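Local coordinates for annexin (Schistosoma mansoni, PDB 4MDU), which binds acidic phospholipid membranes and aggregates liposomes in a calcium-dependent manner, probably promotes membrane fusion and may support the parasite's tegument, at residues Arg290-Met302 / Ile322-Tyr335. Residues are numbered along the deposited sequence; the frame is centred on the assembly and turned at random.
Sequences RPSLIAEWLHDSM and IDLQDIMDAYESIY
Within the fourth annexin repeat, an all-helical unit of the annexin fold, helices 290-301 and 324-335 pack knobs-into-holes, Ala295 sitting among Ile327, Ala330, Tyr331 and Ile334, and Ile327 among Pro291, Ile294, Ala295 and Leu298. The axes approach to 7.9 Å while crossing at -72°, consistent with the small side chains of Ala295 and Ala330. Ile327 spreads its two branches, CD1 against Ile294 and CG2 onto Leu298 CD1 at 3.6 Å. At one end the salt bridge from Arg290 NH1 to Asp323 OD2 (2.8 Å) is nearly straight and lies in the guanidinium plane, yet meets OD2 on its anti side and well out of the carboxylate plane; Arg319 grips the same oxygen, probably stabilising its negative charge. The other end is an aromatic cluster near Met302, a ligand of a calcium site. There His299, its ring swung anti to the backbone N (chi1 -174°), lies in an offset stack on Tyr335, centroids 3.7 Å apart and planes nearly parallel. Ile334 CG2 covers the opposite face of the Tyr335 ring, whose hydroxyl is hydrogen-bonded to a water. The imidazole's rotation is held jointly by this stack and by its ND1-H, which points within the ring plane to Tyr331 OH at 3.0 Å, an almost linear bond of 173°.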
ATOM      1  N   ARG B 290     -13.491  13.823   6.462  1.00 39.01           N
ATOM      2  CA  ARG B 290     -12.288  13.772   7.287  1.00 31.51           C
ATOM      3  C   ARG B 290     -12.398  12.903   8.536  1.00 29.36           C
ATOM      4  O   ARG B 290     -11.503  12.096   8.797  1.00 30.51           O
ATOM      5  CB  ARG B 290     -11.802  15.173   7.673  1.00 32.32           C
ATOM      6  CG  ARG B 290     -10.331  15.149   8.122  1.00 29.48           C
ATOM      7  CD  ARG B 290      -9.932  16.405   8.846  1.00 26.04           C
ATOM      8  NE  ARG B 290     -10.067  17.558   7.980  1.00 21.46           N
ATOM      9  CZ  ARG B 290      -9.945  18.808   8.397  1.00 28.70           C
ATOM     10  NH1 ARG B 290      -9.680  19.059   9.675  1.00 28.80           N
ATOM     11  NH2 ARG B 290     -10.089  19.807   7.535  1.00 28.25           N
ATOM     12  N   PRO B 291     -13.472  13.079   9.334  1.00 25.67           N
ATOM     13  CA  PRO B 291     -13.529  12.256  10.552  1.00 25.27           C
ATOM     14  C   PRO B 291     -13.392  10.769  10.267  1.00 29.73           C
ATOM     15  O   PRO B 291     -12.649  10.092  10.984  1.00 32.71           O
ATOM     16  CB  PRO B 291     -14.907  12.587  11.131  1.00 22.42           C
ATOM     17  CG  PRO B 291     -15.083  14.053  10.745  1.00 26.35           C
ATOM     18  CD  PRO B 291     -14.521  14.119   9.330  1.00 22.63           C
ATOM     19  N   SER B 292     -14.076  10.272   9.237  1.00 23.87           N
ATOM     20  CA  SER B 292     -14.003   8.860   8.890  1.00 21.06           C
ATOM     21  C   SER B 292     -12.621   8.479   8.405  1.00 27.14           C
ATOM     22  O   SER B 292     -12.094   7.447   8.796  1.00 29.79           O
ATOM     23  CB  SER B 292     -15.018   8.502   7.803  1.00 25.75           C
ATOM     24  OG  SER B 292     -16.328   8.713   8.260  1.00 30.54           O
ATOM     25  N   LEU B 293     -12.057   9.310   7.528  1.00 31.40           N
ATOM     26  CA  LEU B 293     -10.724   9.077   6.970  1.00 31.68           C
ATOM     27  C   LEU B 293      -9.665   8.884   8.045  1.00 23.66           C
ATOM     28  O   LEU B 293      -8.869   7.957   7.978  1.00 25.62           O
ATOM     29  CB  LEU B 293     -10.276  10.241   6.067  1.00 19.36           C
ATOM     30  CG  LEU B 293      -8.775  10.192   5.695  1.00 18.33           C
ATOM     31  CD1 LEU B 293      -8.481   9.131   4.656  1.00 14.98           C
ATOM     32  CD2 LEU B 293      -8.295  11.550   5.185  1.00 24.49           C
ATOM     33  N   ILE B 294      -9.630   9.780   9.022  1.00 21.66           N
ATOM     34  CA  ILE B 294      -8.612   9.675  10.052  1.00 26.30           C
ATOM     35  C   ILE B 294      -8.983   8.574  11.077  1.00 30.37           C
ATOM     36  O   ILE B 294      -8.108   7.968  11.688  1.00 28.19           O
ATOM     37  CB  ILE B 294      -8.318  11.035  10.705  1.00 24.69           C
ATOM     38  CG1 ILE B 294      -7.954  12.054   9.623  1.00 26.93           C
ATOM     39  CG2 ILE B 294      -7.154  10.925  11.691  1.00 19.31           C
ATOM     40  CD1 ILE B 294      -7.661  13.430  10.165  1.00 21.39           C
ATOM     41  N   ALA B 295     -10.274   8.290  11.233  1.00 25.49           N
ATOM     42  CA  ALA B 295     -10.671   7.191  12.127  1.00 24.67           C
ATOM     43  C   ALA B 295     -10.117   5.902  11.564  1.00 20.38           C
ATOM     44  O   ALA B 295      -9.611   5.071  12.305  1.00 23.90           O
ATOM     45  CB  ALA B 295     -12.199   7.105  12.291  1.00 16.04           C
ATOM     46  N   GLU B 296     -10.178   5.758  10.240  1.00 33.07           N
ATOM     47  CA  GLU B 296      -9.624   4.576   9.575  1.00 31.08           C
ATOM     48  C   GLU B 296      -8.105   4.548   9.663  1.00 32.35           C
ATOM     49  O   GLU B 296      -7.507   3.497   9.855  1.00 28.04           O
ATOM     50  CB  GLU B 296     -10.060   4.512   8.110  1.00 29.34           C
ATOM     51  CG  GLU B 296     -11.554   4.471   7.942  1.00 37.29           C
ATOM     52  CD  GLU B 296     -11.973   4.693   6.511  1.00 43.10           C
ATOM     53  OE1 GLU B 296     -11.115   4.525   5.614  1.00 41.59           O
ATOM     54  OE2 GLU B 296     -13.155   5.043   6.288  1.00 37.98           O
ATOM     55  N   TRP B 297      -7.479   5.709   9.518  1.00 24.58           N
ATOM     56  CA  TRP B 297      -6.036   5.778   9.686  1.00 28.43           C
ATOM     57  C   TRP B 297      -5.632   5.301  11.078  1.00 26.23           C
ATOM     58  O   TRP B 297      -4.691   4.529  11.236  1.00 22.79           O
ATOM     59  CB  TRP B 297      -5.536   7.206   9.485  1.00 21.96           C
ATOM     60  CG  TRP B 297      -5.480   7.662   8.065  1.00 28.28           C
ATOM     61  CD1 TRP B 297      -5.809   6.946   6.948  1.00 28.34           C
ATOM     62  CD2 TRP B 297      -5.047   8.953   7.602  1.00 25.62           C
ATOM     63  NE1 TRP B 297      -5.629   7.721   5.818  1.00 27.99           N
ATOM     64  CE2 TRP B 297      -5.148   8.949   6.190  1.00 24.43           C
ATOM     65  CE3 TRP B 297      -4.588  10.111   8.249  1.00 19.68           C
ATOM     66  CZ2 TRP B 297      -4.801  10.053   5.408  1.00 24.54           C
ATOM     67  CZ3 TRP B 297      -4.227  11.210   7.471  1.00 25.02           C
ATOM     68  CH2 TRP B 297      -4.342  11.171   6.062  1.00 22.24           C
ATOM     69  N   LEU B 298      -6.330   5.801  12.088  1.00 28.96           N
ATOM     70  CA  LEU B 298      -6.063   5.393  13.455  1.00 32.42           C
ATOM     71  C   LEU B 298      -6.254   3.873  13.616  1.00 34.95           C
ATOM     72  O   LEU B 298      -5.396   3.190  14.172  1.00 31.66           O
ATOM     73  CB  LEU B 298      -6.950   6.193  14.409  1.00 29.16           C
ATOM     74  CG  LEU B 298      -6.485   7.636  14.625  1.00 25.84           C
ATOM     75  CD1 LEU B 298      -7.581   8.500  15.225  1.00 21.11           C
ATOM     76  CD2 LEU B 298      -5.248   7.637  15.520  1.00 23.04           C
ATOM     77  N   HIS B 299      -7.361   3.352  13.091  1.00 38.09           N
ATOM     78  CA  HIS B 299      -7.636   1.911  13.115  1.00 32.78           C
ATOM     79  C   HIS B 299      -6.482   1.115  12.503  1.00 34.70           C
ATOM     80  O   HIS B 299      -6.011   0.136  13.078  1.00 24.54           O
ATOM     81  CB  HIS B 299      -8.940   1.605  12.359  1.00 28.03           C
ATOM     82  CG  HIS B 299      -9.370   0.177  12.450  1.00 39.51           C
ATOM     83  ND1 HIS B 299     -10.000  -0.341  13.565  1.00 45.96           N
ATOM     84  CD2 HIS B 299      -9.256  -0.847  11.574  1.00 38.86           C
ATOM     85  CE1 HIS B 299     -10.258  -1.619  13.367  1.00 39.87           C
ATOM     86  NE2 HIS B 299      -9.815  -1.954  12.167  1.00 44.91           N
ATOM     87  N   ASP B 300      -6.010   1.543  11.336  1.00 26.72           N
ATOM     88  CA  ASP B 300      -4.964   0.785  10.676  1.00 32.14           C
ATOM     89  C   ASP B 300      -3.630   0.940  11.394  1.00 29.63           C
ATOM     90  O   ASP B 300      -2.738   0.113  11.241  1.00 33.71           O
ATOM     91  CB  ASP B 300      -4.878   1.163   9.198  1.00 38.95           C
ATOM     92  CG  ASP B 300      -6.154   0.829   8.462  1.00 51.85           C
ATOM     93  OD1 ASP B 300      -6.990   0.114   9.060  1.00 53.33           O
ATOM     94  OD2 ASP B 300      -6.337   1.273   7.308  1.00 60.71           O
ATOM     95  N   SER B 301      -3.515   1.976  12.216  1.00 24.45           N
ATOM     96  CA  SER B 301      -2.260   2.228  12.910  1.00 30.70           C
ATOM     97  C   SER B 301      -2.149   1.343  14.145  1.00 32.26           C
ATOM     98  O   SER B 301      -1.078   1.221  14.732  1.00 27.56           O
ATOM     99  CB  SER B 301      -2.173   3.691  13.338  1.00 40.73           C
ATOM    100  OG  SER B 301      -2.885   3.893  14.550  1.00 41.59           O
ATOM    101  N   MET B 302      -3.261   0.748  14.558  1.00 32.08           N
ATOM    102  CA  MET B 302      -3.241  -0.095  15.750  1.00 37.94           C
ATOM    103  C   MET B 302      -3.061  -1.549  15.354  1.00 34.01           C
ATOM    104  O   MET B 302      -4.027  -2.252  15.041  1.00 33.06           O
ATOM    105  CB  MET B 302      -4.501   0.114  16.601  1.00 36.32           C
ATOM    106  CG  MET B 302      -4.446   1.383  17.425  1.00 26.87           C
ATOM    107  SD  MET B 302      -5.976   1.802  18.260  1.00 36.56           S
ATOM    108  CE  MET B 302      -7.034   2.190  16.871  1.00 38.44           C
ATOM    109  N   ILE B 322      -7.017  19.790  16.865  1.00 26.53           N
ATOM    110  CA  ILE B 322      -7.799  20.179  15.688  1.00 23.99           C
ATOM    111  C   ILE B 322      -9.197  19.581  15.664  1.00 28.86           C
ATOM    112  O   ILE B 322     -10.192  20.295  15.800  1.00 22.74           O
ATOM    113  CB  ILE B 322      -7.074  19.841  14.369  1.00 26.30           C
ATOM    114  CG1 ILE B 322      -5.668  20.462  14.375  1.00 25.95           C
ATOM    115  CG2 ILE B 322      -7.882  20.369  13.165  1.00 24.13           C
ATOM    116  CD1 ILE B 322      -4.779  19.949  13.266  1.00 29.06           C
ATOM    117  N   ASP B 323      -9.286  18.266  15.506  1.00 27.36           N
ATOM    118  CA  ASP B 323     -10.583  17.676  15.238  1.00 26.80           C
ATOM    119  C   ASP B 323     -10.740  16.280  15.851  1.00 28.65           C
ATOM    120  O   ASP B 323     -11.599  15.512  15.435  1.00 27.70           O
ATOM    121  CB  ASP B 323     -10.787  17.602  13.721  1.00 14.69           C
ATOM    122  CG  ASP B 323      -9.575  17.051  13.014  1.00 23.37           C
ATOM    123  OD1 ASP B 323      -8.656  16.543  13.713  1.00 18.98           O
ATOM    124  OD2 ASP B 323      -9.519  17.139  11.767  1.00 25.72           O
ATOM    125  N   LEU B 324      -9.896  15.952  16.819  1.00 30.20           N
ATOM    126  CA  LEU B 324      -9.879  14.596  17.351  1.00 30.03           C
ATOM    127  C   LEU B 324     -11.250  14.125  17.917  1.00 23.38           C
ATOM    128  O   LEU B 324     -11.656  13.009  17.673  1.00 23.81           O
ATOM    129  CB  LEU B 324      -8.736  14.408  18.361  1.00 17.97           C
ATOM    130  CG  LEU B 324      -8.690  13.005  18.988  1.00 23.45           C
ATOM    131  CD1 LEU B 324      -8.574  11.922  17.906  1.00 22.27           C
ATOM    132  CD2 LEU B 324      -7.531  12.902  19.979  1.00 29.58           C
ATOM    133  N   GLN B 325     -11.966  14.979  18.635  1.00 26.00           N
ATOM    134  CA  GLN B 325     -13.286  14.590  19.126  1.00 31.59           C
ATOM    135  C   GLN B 325     -14.215  14.119  18.004  1.00 34.13           C
ATOM    136  O   GLN B 325     -14.922  13.123  18.157  1.00 31.59           O
ATOM    137  CB  GLN B 325     -13.952  15.709  19.915  1.00 28.54           C
ATOM    138  CG  GLN B 325     -15.246  15.264  20.591  1.00 31.65           C
ATOM    139  CD  GLN B 325     -15.007  14.233  21.681  1.00 36.17           C
ATOM    140  OE1 GLN B 325     -15.649  13.178  21.709  1.00 32.47           O
ATOM    141  NE2 GLN B 325     -14.076  14.530  22.582  1.00 31.62           N
ATOM    142  N   ASP B 326     -14.208  14.821  16.878  1.00 27.59           N
ATOM    143  CA  ASP B 326     -15.058  14.435  15.768  1.00 26.12           C
ATOM    144  C   ASP B 326     -14.588  13.122  15.182  1.00 26.89           C
ATOM    145  O   ASP B 326     -15.388  12.314  14.706  1.00 28.59           O
ATOM    146  CB  ASP B 326     -15.095  15.534  14.697  1.00 33.42           C
ATOM    147  CG  ASP B 326     -15.850  16.761  15.167  1.00 35.43           C
ATOM    148  OD1 ASP B 326     -15.352  17.890  14.987  1.00 41.89           O
ATOM    149  OD2 ASP B 326     -16.938  16.591  15.749  1.00 38.49           O
ATOM    150  N   ILE B 327     -13.279  12.914  15.219  1.00 27.38           N
ATOM    151  CA  ILE B 327     -12.698  11.670  14.750  1.00 25.09           C
ATOM    152  C   ILE B 327     -13.078  10.521  15.692  1.00 24.88           C
ATOM    153  O   ILE B 327     -13.291   9.389  15.260  1.00 22.45           O
ATOM    154  CB  ILE B 327     -11.161  11.796  14.673  1.00 30.75           C
ATOM    155  CG1 ILE B 327     -10.762  12.773  13.557  1.00 27.53           C
ATOM    156  CG2 ILE B 327     -10.502  10.431  14.494  1.00 25.16           C
ATOM    157  CD1 ILE B 327      -9.347  13.315  13.700  1.00 27.47           C
ATOM    158  N   MET B 328     -13.151  10.817  16.984  1.00 26.54           N
ATOM    159  CA  MET B 328     -13.555   9.809  17.962  1.00 29.74           C
ATOM    160  C   MET B 328     -15.001   9.355  17.722  1.00 28.19           C
ATOM    161  O   MET B 328     -15.285   8.158  17.723  1.00 31.93           O
ATOM    162  CB  MET B 328     -13.364  10.330  19.387  1.00 18.53           C
ATOM    163  CG  MET B 328     -11.903  10.297  19.843  1.00 23.60           C
ATOM    164  SD  MET B 328     -11.588  11.333  21.287  1.00 36.78           S
ATOM    165  CE  MET B 328     -12.808  10.731  22.439  1.00 63.64           C
ATOM    166  N   ASP B 329     -15.902  10.302  17.483  1.00 27.29           N
ATOM    167  CA  ASP B 329     -17.293   9.936  17.197  1.00 35.94           C
ATOM    168  C   ASP B 329     -17.379   9.044  15.971  1.00 39.47           C
ATOM    169  O   ASP B 329     -18.027   7.995  16.001  1.00 39.16           O
ATOM    170  CB  ASP B 329     -18.154  11.171  17.003  1.00 37.01           C
ATOM    171  CG  ASP B 329     -18.253  12.008  18.260  1.00 39.02           C
ATOM    172  OD1 ASP B 329     -17.808  11.545  19.326  1.00 41.03           O
ATOM    173  OD2 ASP B 329     -18.776  13.135  18.182  1.00 49.21           O
ATOM    174  N   ALA B 330     -16.709   9.454  14.896  1.00 39.16           N
ATOM    175  CA  ALA B 330     -16.684   8.660  13.671  1.00 29.77           C
ATOM    176  C   ALA B 330     -16.107   7.270  13.935  1.00 25.89           C
ATOM    177  O   ALA B 330     -16.612   6.270  13.433  1.00 30.18           O
ATOM    178  CB  ALA B 330     -15.891   9.364  12.591  1.00 29.71           C
ATOM    179  N   TYR B 331     -15.042   7.209  14.722  1.00 24.80           N
ATOM    180  CA  TYR B 331     -14.433   5.930  14.995  1.00 26.84           C
ATOM    181  C   TYR B 331     -15.434   4.922  15.589  1.00 31.19           C
ATOM    182  O   TYR B 331     -15.516   3.781  15.148  1.00 30.89           O
ATOM    183  CB  TYR B 331     -13.228   6.071  15.911  1.00 19.66           C
ATOM    184  CG  TYR B 331     -12.473   4.775  15.986  1.00 22.41           C
ATOM    185  CD1 TYR B 331     -12.933   3.727  16.785  1.00 25.29           C
ATOM    186  CD2 TYR B 331     -11.313   4.579  15.246  1.00 25.65           C
ATOM    187  CE1 TYR B 331     -12.251   2.525  16.852  1.00 24.29           C
ATOM    188  CE2 TYR B 331     -10.618   3.380  15.309  1.00 29.94           C
ATOM    189  CZ  TYR B 331     -11.105   2.353  16.109  1.00 27.65           C
ATOM    190  OH  TYR B 331     -10.437   1.165  16.164  1.00 31.74           O
ATOM    191  N   GLU B 332     -16.201   5.349  16.581  1.00 33.70           N
ATOM    192  CA  GLU B 332     -17.145   4.439  17.223  1.00 38.58           C
ATOM    193  C   GLU B 332     -18.317   4.058  16.312  1.00 37.64           C
ATOM    194  O   GLU B 332     -18.790   2.926  16.347  1.00 34.51           O
ATOM    195  CB  GLU B 332     -17.658   4.999  18.545  1.00 35.24           C
ATOM    196  CG  GLU B 332     -18.716   4.092  19.140  1.00 54.08           C
ATOM    197  CD  GLU B 332     -18.899   4.264  20.628  1.00 67.08           C
ATOM    198  OE1 GLU B 332     -18.723   5.391  21.129  1.00 69.23           O
ATOM    199  OE2 GLU B 332     -19.230   3.260  21.297  1.00 77.57           O
ATOM    200  N   SER B 333     -18.786   5.008  15.514  1.00 34.84           N
ATOM    201  CA  SER B 333     -19.791   4.725  14.495  1.00 40.83           C
ATOM    202  C   SER B 333     -19.326   3.605  13.589  1.00 42.35           C
ATOM    203  O   SER B 333     -20.073   2.682  13.284  1.00 52.63           O
ATOM    204  CB  SER B 333     -20.036   5.959  13.616  1.00 39.92           C
ATOM    205  OG  SER B 333     -20.784   6.943  14.303  1.00 44.74           O
ATOM    206  N   ILE B 334     -18.080   3.705  13.153  1.00 36.76           N
ATOM    207  CA  ILE B 334     -17.568   2.848  12.100  1.00 35.22           C
ATOM    208  C   ILE B 334     -17.206   1.478  12.625  1.00 37.95           C
ATOM    209  O   ILE B 334     -17.553   0.467  12.027  1.00 43.27           O
ATOM    210  CB  ILE B 334     -16.307   3.450  11.481  1.00 36.91           C
ATOM    211  CG1 ILE B 334     -16.627   4.791  10.823  1.00 35.98           C
ATOM    212  CG2 ILE B 334     -15.690   2.491  10.477  1.00 29.17           C
ATOM    213  CD1 ILE B 334     -15.423   5.420  10.130  1.00 40.37           C
ATOM    214  N   TYR B 335     -16.495   1.443  13.742  1.00 31.93           N
ATOM    215  CA  TYR B 335     -15.965   0.183  14.234  1.00 32.09           C
ATOM    216  C   TYR B 335     -16.736  -0.471  15.393  1.00 31.93           C
ATOM    217  O   TYR B 335     -16.416  -1.589  15.785  1.00 42.43           O
ATOM    218  CB  TYR B 335     -14.492   0.351  14.581  1.00 32.87           C
ATOM    219  CG  TYR B 335     -13.658   0.727  13.375  1.00 36.64           C
ATOM    220  CD1 TYR B 335     -13.363  -0.212  12.395  1.00 36.00           C
ATOM    221  CD2 TYR B 335     -13.173   2.017  13.216  1.00 29.11           C
ATOM    222  CE1 TYR B 335     -12.605   0.121  11.290  1.00 41.02           C
ATOM    223  CE2 TYR B 335     -12.421   2.361  12.100  1.00 31.03           C
ATOM    224  CZ  TYR B 335     -12.135   1.404  11.147  1.00 34.20           C
ATOM    225  OH  TYR B 335     -11.367   1.719  10.048  1.00 30.07           O
TER
HETATM  226  O   HOH W   1     -10.411  -0.081   8.476  1.00 47.13           O